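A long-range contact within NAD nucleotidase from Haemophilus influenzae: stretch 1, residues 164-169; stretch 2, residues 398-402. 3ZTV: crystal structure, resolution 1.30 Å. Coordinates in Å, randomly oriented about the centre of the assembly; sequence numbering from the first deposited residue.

Stretch 1, residues 164-169: TVNSSS
Stretch 2 398-402: ELKTV

The contact joins the C-terminal end of a helix to a beta turn more than 230 residues further along the chain. In stretch 1, residues 164-167 complete a helix that began earlier; S168 N still donates to T164 O at 3.0 Å, but S168 itself has left helical phi/psi (-117/-168) and S169 continues as loop (-128/51). The carbonyls at such a helix end lack the amide partners of a further turn, so they are free to accept from outside. Stretch 2 supplies the donor from a type I turn, L399 to V402. In register, S167 CA lies 5.6 Å from L399 CA and N166 CA lies 6.6 Å from T401 CA, so the stretches pair in opposite sequence order.

E398 (phi/psi -67/-47) leads in without touching stretch 1, its carboxylate oxygens hydrogen-bonded elsewhere in the structure. L399, extended at -117/124 and with rotamer m,t, points its CA-to-CB bond sideways, yet the end of the side chain comes nearer: L399 CD2 sits 3.8 Å from S167 CB and 3.5 Å from S167 O. This is van der Waals packing of a buried methyl against the last helical residue, whose chi1 is m.

K400, at -63/-21, is the polar centre of the contact. Its CA-to-CB bond also runs sideways, and chi angles of 58°, -178°, 169° and -65° (p,t,t,m) carry the ammonium to the helix end. There K400 NZ donates to V165 O at 3.0 Å and to N166 O at 3.1 Å, while S168 O lies 2.8 Å from K400 NZ. A positive charge thus meets a cluster of backbone carbonyls, with no acidic side chain of either stretch taking part. K400 NZ also donates to water 2 at 2.9 Å, and that water hydrogen-bonds S169 OG at 2.8 Å, extending the link into the loop.

T401, at -85/-21 with chi1 p, directs its CA-to-CB bond toward stretch 1. Its methyl packs on N166, with T401 CG2 3.6 Å from N166 O and 4.0 Å from N166 CB; N166 has chi1 m and chi2 -27°. Its hydroxyl meets the helix through solvent: water 1 lies 2.7 Å from both T401 OG1 and S167 OG, bridging the two side chains.

V402 (-73/133, chi1 t) makes no contact across the interface, but V402 N donates to L399 O at 3.2 Å and closes the turn. The rule is compact: methyls on both flanking turn residues pack against the helix end, while the lysine between them reaches its carbonyls, burying 256 Å² in all.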

# COMPACT_ATOMS: atom_id res chain seq x y z
N THR A 164 -5.18 -4.53 -14.10
CA THR A 164 -5.91 -3.48 -14.80
C THR A 164 -4.96 -2.39 -15.30
O THR A 164 -5.00 -2.00 -16.47
CB THR A 164 -7.03 -2.87 -13.92
OG1 THR A 164 -7.89 -3.92 -13.47
CG2 THR A 164 -7.85 -1.84 -14.71
N VAL A 165 -4.12 -1.90 -14.40
CA VAL A 165 -3.18 -0.83 -14.74
C VAL A 165 -2.21 -1.27 -15.84
O VAL A 165 -1.95 -0.51 -16.78
CB VAL A 165 -2.40 -0.37 -13.48
CG1 VAL A 165 -1.23 0.54 -13.85
CG2 VAL A 165 -3.34 0.33 -12.52
N ASN A 166 -1.71 -2.49 -15.74
CA ASN A 166 -0.68 -2.98 -16.65
C ASN A 166 -1.24 -3.54 -17.95
O ASN A 166 -0.71 -3.25 -19.03
CB ASN A 166 0.19 -4.04 -15.96
CG ASN A 166 1.03 -3.47 -14.82
OD1 ASN A 166 1.37 -2.29 -14.81
ND2 ASN A 166 1.36 -4.32 -13.84
N SER A 167 -2.31 -4.32 -17.86
CA SER A 167 -2.78 -5.07 -19.03
C SER A 167 -4.08 -4.56 -19.64
O SER A 167 -4.54 -5.09 -20.66
CB SER A 167 -2.93 -6.55 -18.68
OG SER A 167 -1.70 -7.08 -18.22
N SER A 168 -4.68 -3.54 -19.03
CA SER A 168 -5.80 -2.83 -19.63
C SER A 168 -5.39 -1.39 -19.86
O SER A 168 -4.21 -1.06 -19.74
CB SER A 168 -7.06 -2.91 -18.77
OG SER A 168 -8.21 -2.52 -19.51
N SER A 169 -6.34 -0.52 -20.18
CA SER A 169 -6.00 0.84 -20.60
C SER A 169 -6.74 1.95 -19.84
O SER A 169 -7.32 2.85 -20.45
CB SER A 169 -6.21 1.02 -22.11
OG SER A 169 -5.44 0.08 -22.84
N GLU A 398 -1.41 -5.90 -28.19
CA GLU A 398 -2.41 -5.94 -27.11
C GLU A 398 -1.97 -5.28 -25.81
O GLU A 398 -2.73 -4.51 -25.22
CB GLU A 398 -2.83 -7.38 -26.81
CG GLU A 398 -3.80 -7.98 -27.81
CD GLU A 398 -5.23 -7.50 -27.61
OE1 GLU A 398 -5.46 -6.55 -26.85
OE2 GLU A 398 -6.14 -8.10 -28.23
N LEU A 399 -0.75 -5.59 -25.36
CA LEU A 399 -0.28 -5.19 -24.03
C LEU A 399 0.91 -4.25 -24.11
O LEU A 399 1.93 -4.59 -24.70
CB LEU A 399 0.12 -6.43 -23.22
CG LEU A 399 -0.92 -7.53 -23.06
CD1 LEU A 399 -0.37 -8.68 -22.24
CD2 LEU A 399 -2.19 -6.99 -22.43
N LYS A 400 0.79 -3.08 -23.50
CA LYS A 400 1.89 -2.12 -23.52
C LYS A 400 3.15 -2.66 -22.83
O LYS A 400 4.26 -2.19 -23.08
CB LYS A 400 1.47 -0.79 -22.89
CG LYS A 400 0.99 -0.89 -21.45
CD LYS A 400 0.54 0.48 -20.93
CE LYS A 400 -0.19 0.37 -19.60
NZ LYS A 400 -1.48 -0.38 -19.73
N THR A 401 2.96 -3.65 -21.97
CA THR A 401 4.02 -4.21 -21.15
C THR A 401 4.85 -5.30 -21.85
O THR A 401 5.97 -5.59 -21.44
CB THR A 401 3.43 -4.83 -19.88
OG1 THR A 401 2.37 -5.72 -20.25
CG2 THR A 401 2.88 -3.74 -18.96
N VAL A 402 4.29 -5.90 -22.89
CA VAL A 402 4.93 -7.07 -23.51
C VAL A 402 6.17 -6.72 -24.33
O VAL A 402 6.17 -5.78 -25.12
CB VAL A 402 3.91 -7.86 -24.36
CG1 VAL A 402 4.60 -8.90 -25.23
CG2 VAL A 402 2.87 -8.51 -23.46
O HOH W 1 0.99 -7.30 -18.54
O HOH W 2 -2.69 0.27 -22.33